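Local coordinates for putative uncharacterized protein Ta1305 (Thermoplasma acidophilum, PDB 4RKS), which phosphorylates (R)-mevalonate on its 3-hydroxyl at the expense of ATP, a step of the alternative mevalonate pathway found in extreme acidophiles of the order Thermoplasmatales, at residues S126-L139 against L154-F166. Sequence-based numbering, arbitrary orientation.
With MEV ((R)-mevalonate), chain C.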
loop_
_atom_site.group_PDB
_atom_site.type_symbol
_atom_site.label_atom_id
_atom_site.label_comp_id
_atom_site.label_asym_id
_atom_site.label_seq_id
_atom_site.Cartn_x
_atom_site.Cartn_y
_atom_site.Cartn_z
ATOM N N SER A 126 -7.454 -7.250 6.812
ATOM C CA SER A 126 -6.487 -6.179 7.066
ATOM C C SER A 126 -5.697 -5.821 5.815
ATOM O O SER A 126 -5.421 -6.692 4.988
ATOM C CB SER A 126 -5.521 -6.588 8.176
ATOM O OG SER A 126 -5.855 -5.952 9.388
ATOM N N SER A 127 -5.330 -4.542 5.690
ATOM C CA SER A 127 -4.522 -4.046 4.569
ATOM C C SER A 127 -3.895 -2.706 4.936
ATOM O O SER A 127 -4.176 -2.164 6.009
ATOM C CB SER A 127 -5.377 -3.897 3.308
ATOM O OG SER A 127 -6.329 -2.853 3.461
ATOM N N ASP A 128 -3.065 -2.166 4.046
ATOM C CA ASP A 128 -2.545 -0.801 4.206
ATOM C C ASP A 128 -3.677 0.220 4.345
ATOM O O ASP A 128 -3.636 1.079 5.225
ATOM C CB ASP A 128 -1.654 -0.404 3.023
ATOM C CG ASP A 128 -0.271 -1.045 3.073
ATOM O OD1 ASP A 128 0.156 -1.501 4.160
ATOM O OD2 ASP A 128 0.401 -1.070 2.018
ATOM N N ALA A 129 -4.665 0.136 3.456
ATOM C CA ALA A 129 -5.839 1.008 3.494
ATOM C C ALA A 129 -6.619 0.856 4.801
ATOM O O ALA A 129 -7.134 1.831 5.343
ATOM C CB ALA A 129 -6.767 0.720 2.289
ATOM N N GLY A 130 -6.721 -0.369 5.298
ATOM C CA GLY A 130 -7.426 -0.605 6.542
ATOM C C GLY A 130 -6.706 0.098 7.680
ATOM O O GLY A 130 -7.329 0.786 8.494
ATOM N N ALA A 131 -5.386 -0.071 7.718
ATOM C CA ALA A 131 -4.556 0.548 8.739
ATOM C C ALA A 131 -4.666 2.070 8.688
ATOM O O ALA A 131 -4.959 2.709 9.692
ATOM C CB ALA A 131 -3.102 0.124 8.572
ATOM N N ALA A 132 -4.429 2.643 7.512
ATOM C CA ALA A 132 -4.518 4.088 7.345
ATOM C C ALA A 132 -5.913 4.625 7.716
ATOM O O ALA A 132 -6.032 5.714 8.287
ATOM C CB ALA A 132 -4.156 4.464 5.918
ATOM N N SER A 133 -6.964 3.853 7.423
ATOM C CA SER A 133 -8.327 4.324 7.693
ATOM C C SER A 133 -8.551 4.412 9.193
ATOM O O SER A 133 -9.271 5.298 9.677
ATOM C CB SER A 133 -9.389 3.417 7.053
ATOM O OG SER A 133 -9.375 2.134 7.640
ATOM N N ILE A 134 -7.945 3.488 9.931
ATOM C CA ILE A 134 -7.949 3.589 11.381
ATOM C C ILE A 134 -7.296 4.889 11.817
ATOM O O ILE A 134 -7.846 5.615 12.644
ATOM C CB ILE A 134 -7.224 2.418 12.037
ATOM C CG1 ILE A 134 -7.936 1.112 11.690
ATOM C CG2 ILE A 134 -7.197 2.598 13.548
ATOM C CD1 ILE A 134 -7.240 -0.085 12.208
ATOM N N GLY A 135 -6.125 5.185 11.263
ATOM C CA GLY A 135 -5.460 6.450 11.569
ATOM C C GLY A 135 -6.306 7.684 11.283
ATOM O O GLY A 135 -6.363 8.619 12.086
ATOM N N ALA A 136 -6.979 7.687 10.137
ATOM C CA ALA A 136 -7.816 8.818 9.744
ATOM C C ALA A 136 -8.984 8.966 10.688
ATOM O O ALA A 136 -9.414 10.061 10.947
ATOM C CB ALA A 136 -8.333 8.655 8.301
ATOM N N ALA A 137 -9.521 7.858 11.180
ATOM C CA ALA A 137 -10.634 7.935 12.137
ATOM C C ALA A 137 -10.190 8.569 13.474
ATOM O O ALA A 137 -10.890 9.399 14.044
ATOM C CB ALA A 137 -11.225 6.549 12.372
ATOM N N ILE A 138 -9.021 8.166 13.958
ATOM C CA ILE A 138 -8.451 8.700 15.196
ATOM C C ILE A 138 -8.107 10.182 15.066
ATOM O O ILE A 138 -8.412 10.997 15.955
ATOM C CB ILE A 138 -7.186 7.911 15.605
ATOM C CG1 ILE A 138 -7.554 6.471 15.974
ATOM C CG2 ILE A 138 -6.475 8.600 16.769
ATOM C CD1 ILE A 138 -6.374 5.540 16.046
ATOM N N LEU A 139 -7.462 10.528 13.959
ATOM C CA LEU A 139 -7.181 11.924 13.646
ATOM C C LEU A 139 -8.458 12.720 13.489
ATOM O O LEU A 139 -8.488 13.897 13.791
ATOM C CB LEU A 139 -6.335 12.023 12.367
ATOM C CG LEU A 139 -4.892 11.555 12.576
ATOM C CD1 LEU A 139 -4.244 11.140 11.264
ATOM C CD2 LEU A 139 -4.075 12.642 13.261
ATOM N N LEU A 154 0.287 2.555 13.577
ATOM C CA LEU A 154 -0.494 1.856 12.561
ATOM C C LEU A 154 0.272 0.718 11.888
ATOM O O LEU A 154 -0.339 -0.148 11.269
ATOM C CB LEU A 154 -0.976 2.821 11.476
ATOM C CG LEU A 154 -1.865 3.990 11.898
ATOM C CD1 LEU A 154 -2.208 4.829 10.666
ATOM C CD2 LEU A 154 -3.121 3.526 12.635
ATOM N N ARG A 155 1.597 0.724 11.976
ATOM C CA ARG A 155 2.378 -0.265 11.228
ATOM C C ARG A 155 2.195 -1.676 11.773
ATOM O O ARG A 155 2.414 -2.657 11.052
ATOM C CB ARG A 155 3.866 0.118 11.206
ATOM C CG ARG A 155 4.138 1.298 10.288
ATOM C CD ARG A 155 5.625 1.518 9.979
ATOM N NE ARG A 155 5.822 2.881 9.499
ATOM C CZ ARG A 155 6.204 3.872 10.290
ATOM N NH1 ARG A 155 6.472 3.618 11.561
ATOM N NH2 ARG A 155 6.338 5.098 9.819
ATOM N N ALA A 156 1.756 -1.775 13.027
ATOM C CA ALA A 156 1.470 -3.060 13.641
ATOM C C ALA A 156 0.314 -3.727 12.918
ATOM O O ALA A 156 0.202 -4.946 12.888
ATOM C CB ALA A 156 1.150 -2.893 15.129
ATOM N N VAL A 157 -0.550 -2.907 12.336
ATOM C CA VAL A 157 -1.653 -3.399 11.553
ATOM C C VAL A 157 -1.174 -3.717 10.131
ATOM O O VAL A 157 -1.499 -4.764 9.584
ATOM C CB VAL A 157 -2.799 -2.376 11.537
ATOM C CG1 VAL A 157 -3.943 -2.862 10.661
ATOM C CG2 VAL A 157 -3.273 -2.129 12.972
ATOM N N SER A 158 -0.382 -2.822 9.549
ATOM C CA SER A 158 0.201 -3.055 8.232
ATOM C C SER A 158 1.420 -2.167 8.039
ATOM O O SER A 158 1.338 -0.959 8.223
ATOM C CB SER A 158 -0.828 -2.795 7.129
ATOM O OG SER A 158 -0.228 -2.858 5.850
ATOM N N GLU A 159 2.542 -2.761 7.640
ATOM C CA GLU A 159 3.822 -2.066 7.678
ATOM C C GLU A 159 3.912 -0.893 6.700
ATOM O O GLU A 159 4.751 -0.016 6.885
ATOM C CB GLU A 159 4.980 -3.049 7.425
ATOM C CG GLU A 159 4.910 -3.787 6.093
ATOM C CD GLU A 159 4.046 -5.049 6.142
ATOM O OE1 GLU A 159 3.453 -5.340 7.208
ATOM O OE2 GLU A 159 3.963 -5.755 5.106
ATOM N N SER A 160 3.057 -0.871 5.676
ATOM C CA SER A 160 3.041 0.236 4.709
ATOM C C SER A 160 1.805 1.143 4.852
ATOM O O SER A 160 1.296 1.689 3.864
ATOM C CB SER A 160 3.120 -0.301 3.277
ATOM O OG SER A 160 4.335 -0.997 3.056
ATOM N N ALA A 161 1.335 1.308 6.087
ATOM C CA ALA A 161 0.168 2.132 6.371
ATOM C C ALA A 161 0.366 3.578 5.901
ATOM O O ALA A 161 -0.588 4.242 5.475
ATOM C CB ALA A 161 -0.149 2.102 7.860
ATOM N N GLY A 162 1.602 4.057 5.979
ATOM C CA GLY A 162 1.903 5.445 5.655
ATOM C C GLY A 162 1.631 5.826 4.205
ATOM O O GLY A 162 1.335 6.984 3.908
ATOM N N ARG A 163 1.754 4.860 3.298
ATOM C CA ARG A 163 1.483 5.102 1.886
ATOM C C ARG A 163 0.042 5.559 1.730
ATOM O O ARG A 163 -0.261 6.505 1.011
ATOM C CB ARG A 163 1.719 3.834 1.052
ATOM C CG ARG A 163 3.157 3.396 0.884
ATOM C CD ARG A 163 3.190 1.975 0.260
ATOM N NE ARG A 163 4.544 1.489 0.024
ATOM C CZ ARG A 163 4.840 0.290 -0.481
ATOM N NH1 ARG A 163 3.875 -0.564 -0.801
ATOM N NH2 ARG A 163 6.107 -0.057 -0.665
ATOM N N SER A 164 -0.849 4.864 2.419
ATOM C CA SER A 164 -2.260 5.131 2.290
ATOM C C SER A 164 -2.690 6.302 3.177
ATOM O O SER A 164 -3.643 6.995 2.856
ATOM C CB SER A 164 -3.061 3.871 2.619
ATOM O OG SER A 164 -4.447 4.129 2.542
ATOM N N LEU A 165 -1.987 6.529 4.286
ATOM C CA LEU A 165 -2.348 7.632 5.173
ATOM C C LEU A 165 -2.158 8.981 4.467
ATOM O O LEU A 165 -3.028 9.841 4.514
ATOM C CB LEU A 165 -1.524 7.580 6.472
ATOM C CG LEU A 165 -1.873 8.634 7.529
ATOM C CD1 LEU A 165 -3.327 8.541 7.945
ATOM C CD2 LEU A 165 -0.951 8.528 8.750
ATOM N N PHE A 166 -1.031 9.154 3.786
ATOM C CA PHE A 166 -0.699 10.459 3.223
ATOM C C PHE A 166 -1.107 10.614 1.758
ATOM O O PHE A 166 -1.431 11.716 1.300
ATOM C CB PHE A 166 0.790 10.723 3.392
ATOM C CG PHE A 166 1.178 10.993 4.817
ATOM C CD1 PHE A 166 0.992 12.249 5.369
ATOM C CD2 PHE A 166 1.697 9.988 5.602
ATOM C CE1 PHE A 166 1.334 12.505 6.690
ATOM C CE2 PHE A 166 2.048 10.234 6.935
ATOM C CZ PHE A 166 1.864 11.494 7.471
HETATM C C8 MEV C . 4.914 -4.363 1.409
HETATM O O8 MEV C . 4.796 -4.619 2.796
HETATM C C2 MEV C . 5.387 -5.635 0.740
HETATM C C3 MEV C . 5.267 -5.712 -0.773
HETATM O O7 MEV C . 3.995 -5.338 -1.237
HETATM C C4 MEV C . 6.305 -4.830 -1.448
HETATM C C5 MEV C . 5.880 -3.378 -1.571
HETATM O O3 MEV C . 4.730 -3.057 -1.997
HETATM O O4 MEV C . 6.679 -2.479 -1.219
HETATM C C6 MEV C . 5.508 -7.156 -1.153
#
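L154 sets both its methyls on the backbone of helix 128-139, its side chain a knob in the hole formed by A131, A132, I134 and G135. CG lies anti to the carbonyl carbon (chi1 -60°), which carries CD2 to 3.7 Å from G135 N; G135 has no side chain in the way, and CD1 comes 3.7 Å from its CA. This is the core of the GHMP kinase N-terminal domain, where the ATP-binding loop, with S126 and S127, runs into a helix packed beside the substrate-binding segment. S127 is the N-cap, its OG accepting from G130 N. The axes of 128-139 and 161-166 approach to 7.5 Å and cross at -56°, and small residues fill the crossing: A131 CB meets A161 CB at 3.6 Å and also touches V157 CG1, while A132 CB packs against the S164 side chain and the backbone at L165. S164 OG is hydrogen-bonded to Y30 O in strand 24-34.

Toward the active site, the D128 carboxylate lies against the type I turn S158-A161, where S160 N gives OD1 a long, bent and weak bond, doubtful too because OD1 is less surely placed. Past it, the extended R163 side chain presents its guanidinium end-on to the mevalonate carboxylate: NH1 donates to O3 at 2.9 Å, almost straight at 173°, and NH2 to O4. Replacing R163 with a leucine would probably leave the substrate carboxylate without its two-pronged charged partner and free to turn. At the other end of mevalonate, E159, bent at chi2, brings OE2 to 2.7 Å from O8 of the ligand; the same OE2 is hydrogen-bonded to H211 NE2. Between these two residues, S160 OG sits over the centre of the R163 guanidinium, 3.7 Å above its plane.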